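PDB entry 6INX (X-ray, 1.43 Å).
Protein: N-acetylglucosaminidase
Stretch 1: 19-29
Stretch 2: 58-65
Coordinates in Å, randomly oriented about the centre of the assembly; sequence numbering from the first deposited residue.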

# COMPACT_ATOMS: atom_id res chain seq x y z
N LEU A 19 7.48 -31.80 18.66
CA LEU A 19 8.52 -31.05 19.36
C LEU A 19 9.44 -31.99 20.13
O LEU A 19 8.97 -32.85 20.89
N THR A 20 10.74 -31.83 19.92
CA THR A 20 11.76 -32.61 20.61
C THR A 20 12.40 -31.75 21.70
O THR A 20 12.29 -30.52 21.70
N LYS A 21 13.09 -32.42 22.63
CA LYS A 21 13.74 -31.69 23.71
C LYS A 21 14.77 -30.70 23.16
O LYS A 21 14.86 -29.56 23.65
N GLU A 22 15.55 -31.11 22.16
CA GLU A 22 16.56 -30.22 21.59
C GLU A 22 15.92 -28.96 21.01
O GLU A 22 16.45 -27.85 21.19
N GLU A 23 14.79 -29.10 20.32
CA GLU A 23 14.10 -27.93 19.77
C GLU A 23 13.51 -27.08 20.88
O GLU A 23 13.57 -25.84 20.83
N LEU A 24 12.92 -27.72 21.90
CA LEU A 24 12.29 -26.97 22.98
C LEU A 24 13.29 -26.10 23.72
O LEU A 24 12.94 -25.00 24.17
N LYS A 25 14.54 -26.55 23.83
CA LYS A 25 15.55 -25.78 24.55
C LYS A 25 16.00 -24.56 23.76
O LYS A 25 16.61 -23.66 24.34
N LYS A 26 15.71 -24.51 22.46
CA LYS A 26 16.07 -23.36 21.64
C LYS A 26 15.02 -22.27 21.65
O LYS A 26 15.31 -21.14 21.22
N LEU A 27 13.81 -22.57 22.11
CA LEU A 27 12.72 -21.61 22.14
C LEU A 27 12.58 -21.01 23.53
O LEU A 27 12.84 -21.66 24.55
N THR A 28 12.16 -19.75 23.58
CA THR A 28 11.71 -19.16 24.83
C THR A 28 10.20 -19.19 24.96
O THR A 28 9.69 -19.25 26.09
N HIS A 29 9.49 -19.18 23.84
CA HIS A 29 8.03 -19.16 23.84
C HIS A 29 7.52 -20.06 22.72
O HIS A 29 8.11 -20.15 21.65
N ARG A 58 8.32 -29.63 31.36
CA ARG A 58 9.33 -30.39 32.09
C ARG A 58 10.63 -30.45 31.31
O ARG A 58 11.72 -30.33 31.89
N GLU A 59 10.55 -30.58 29.98
CA GLU A 59 11.75 -30.67 29.15
C GLU A 59 12.50 -29.34 29.07
O GLU A 59 13.73 -29.34 28.95
N ASN A 60 11.79 -28.21 29.10
CA ASN A 60 12.42 -26.89 29.19
C ASN A 60 11.63 -26.04 30.17
O ASN A 60 10.66 -25.37 29.80
N PRO A 61 12.02 -26.03 31.45
CA PRO A 61 11.25 -25.28 32.45
C PRO A 61 11.27 -23.77 32.25
O PRO A 61 10.48 -23.08 32.91
N ASP A 62 12.13 -23.24 31.38
CA ASP A 62 12.16 -21.82 31.08
C ASP A 62 11.20 -21.43 29.96
O ASP A 62 11.08 -20.24 29.64
N LEU A 63 10.53 -22.41 29.35
CA LEU A 63 9.67 -22.16 28.20
C LEU A 63 8.34 -21.58 28.65
O LEU A 63 7.73 -22.07 29.61
N THR A 64 7.88 -20.53 27.96
CA THR A 64 6.56 -19.95 28.17
C THR A 64 5.63 -20.42 27.05
O THR A 64 5.97 -20.26 25.87
N ILE A 65 4.49 -20.99 27.40
CA ILE A 65 3.57 -21.58 26.44
C ILE A 65 2.30 -20.75 26.42
O ILE A 65 1.55 -20.70 27.40

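Residues 58–65 leave the end of a helix, pass through a turn and enter a strand, and along this path they pack against the short helix and following loop of residues 19–29, burying 565 Å² in total. R58, still helical, takes no part, its side chain lying beyond reach of the other stretch. The contact opens with E59, the residue most covered by its partner. Its CA-to-CB bond points toward the first helix, and an m, t conformation for chi1 and chi2 carries the carboxylate to the start of that helix. There OE2 lies 3.3 Å from both CA and CB of K21 and 3.4 Å from CD1 of L24. K21 N is also near OE2, but the angle is too poor for a hydrogen bond. Instead, water 1 lies 2.8 Å from both E59 OE2 and L19 O and bridges the two stretches. Just ahead of the helix, T20, with chi1 in p, turns away from this contact and caps the helix by accepting from E23 N at OG1 (3.3 Å). K25 leaves its backbone sideways, yet its end comes nearer, bringing CE to 3.2 Å from E59 O.

N60, the first residue beyond the helix, makes the one side-chain hydrogen bond that directly joins the two stretches. With chi1 in t its amide points in, and ND2 donates to L24 O at 2.8 Å with an angle of 157°. This carbonyl opens the type I turn from L24 to L27 and also receives a weak bond from L27 N (3.3 Å), so the asparagine bond and the turn bond share one acceptor. ND2 also donates to water 2 (3.0 Å), which in turn donates to L27 O (2.7 Å). The other end of the amide serves its own stretch: OD1 accepts from D62 N at 3.0 Å, within the type I turn from N60 to L63 that is closed by L63 N to N60 O, also 3.0 Å.

P61 points away and D62 sideways, so the middle of this turn contributes little side-chain packing. D62 O nevertheless accepts from water 3 (2.7 Å). L63 restores apolar contact: from a sideways start, its t, p rotamer brings the methyl ends nearer, with CD2 3.9 Å from CD2 of L24 and CD1 4.0 Å from CB of L27. Both of these leucines are m, t, and all three are buried.

At T64 the backbones meet in a parallel bridge with H29. T64 N donates to T28 O at 2.9 Å and 173°, while H29 CA approaches T64 O at 3.1 Å in a CA-H...O contact. The side chains of H29 and T64, both m at chi1, share one face of the sheet; CD2 of the imidazole comes within 3.5 Å of T64 CB, in an oblique approach. H29 ND1 and T28 OG1 are hydrogen-bonded at 2.8 Å. Water 3 completes the junction, donating to T28 O (2.8 Å) and accepting from T64 OG1 (2.7 Å). I65 points away.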

# COMPACT_ATOMS: atom_id res chain seq x y z
CB LEU A 19 7.88 -30.04 20.32
CG LEU A 19 7.28 -28.79 19.67
CD1 LEU A 19 6.28 -28.14 20.59
CD2 LEU A 19 8.39 -27.81 19.29
CB THR A 20 12.83 -33.06 19.63
OG1 THR A 20 13.55 -31.92 19.15
CG2 THR A 20 12.20 -33.80 18.45
CB LYS A 21 14.40 -32.66 24.70
CG LYS A 21 15.25 -31.96 25.75
CD LYS A 21 15.05 -32.53 27.14
CE LYS A 21 15.87 -33.80 27.35
NZ LYS A 21 15.65 -34.37 28.71
CB GLU A 22 17.40 -30.94 20.55
CG GLU A 22 17.99 -30.02 19.49
CD GLU A 22 19.14 -30.63 18.72
OE1 GLU A 22 19.18 -31.87 18.57
OE2 GLU A 22 20.01 -29.86 18.24
CB GLU A 23 12.98 -28.37 18.83
CG GLU A 23 13.45 -29.11 17.58
CD GLU A 23 12.30 -29.69 16.78
OE1 GLU A 23 11.26 -30.04 17.39
OE2 GLU A 23 12.42 -29.79 15.54
CB LEU A 24 11.60 -27.94 23.96
CG LEU A 24 10.38 -28.67 23.39
CD1 LEU A 24 10.02 -29.91 24.21
CD2 LEU A 24 9.18 -27.74 23.30
CB LYS A 25 16.75 -26.66 24.87
CG LYS A 25 16.49 -27.71 25.94
CD LYS A 25 17.12 -27.32 27.27
CE LYS A 25 16.74 -28.30 28.37
NZ LYS A 25 16.94 -27.74 29.73
CB LYS A 26 16.34 -23.81 20.20
CG LYS A 26 17.52 -24.77 20.10
CD LYS A 26 17.75 -25.28 18.69
CE LYS A 26 18.84 -26.35 18.68
NZ LYS A 26 18.96 -27.02 17.36
CB LEU A 27 11.41 -22.32 21.78
CG LEU A 27 11.36 -22.94 20.38
CD1 LEU A 27 10.16 -23.87 20.24
CD2 LEU A 27 11.33 -21.86 19.33
CB THR A 28 12.22 -17.72 24.98
OG1 THR A 28 11.62 -16.88 23.98
CG2 THR A 28 13.73 -17.66 24.83
CB HIS A 29 7.50 -17.75 23.55
CG HIS A 29 7.77 -16.76 24.65
ND1 HIS A 29 9.02 -16.27 24.90
CD2 HIS A 29 6.94 -16.19 25.55
CE1 HIS A 29 8.96 -15.42 25.91
NE2 HIS A 29 7.71 -15.36 26.33
CB ARG A 58 8.79 -31.79 32.40
CG ARG A 58 9.72 -32.66 33.25
CD ARG A 58 8.97 -33.85 33.84
NE ARG A 58 7.90 -33.42 34.72
CZ ARG A 58 8.05 -33.14 36.01
NH1 ARG A 58 9.25 -33.26 36.58
NH2 ARG A 58 7.02 -32.73 36.74
CB GLU A 59 11.39 -31.18 27.76
CG GLU A 59 11.06 -32.67 27.72
CD GLU A 59 10.50 -33.11 26.38
OE1 GLU A 59 9.38 -33.66 26.36
OE2 GLU A 59 11.17 -32.91 25.35
CB ASN A 60 12.52 -26.19 27.84
CG ASN A 60 13.21 -24.84 27.94
OD1 ASN A 60 13.65 -24.43 29.02
ND2 ASN A 60 13.31 -24.13 26.81
CB PRO A 61 11.91 -25.69 33.78
CG PRO A 61 12.63 -26.97 33.48
CD PRO A 61 13.09 -26.85 32.06
CB ASP A 62 13.59 -21.40 30.70
CG ASP A 62 14.54 -21.44 31.88
OD1 ASP A 62 14.07 -21.43 33.04
OD2 ASP A 62 15.77 -21.49 31.65
CB LEU A 63 9.44 -23.48 27.47
CG LEU A 63 8.54 -23.51 26.24
CD1 LEU A 63 9.19 -22.72 25.11
CD2 LEU A 63 8.29 -24.95 25.83
CB THR A 64 6.65 -18.42 28.19
OG1 THR A 64 7.52 -17.99 29.24
CG2 THR A 64 5.28 -17.77 28.38
CB ILE A 65 3.27 -23.05 26.75
CG1 ILE A 65 4.56 -23.86 26.81
CG2 ILE A 65 2.33 -23.65 25.70
CD1 ILE A 65 4.33 -25.34 27.08
O HOH W 1 9.61 -34.07 23.29
O HOH W 2 14.41 -21.33 26.72
O HOH W 3 10.12 -17.99 28.50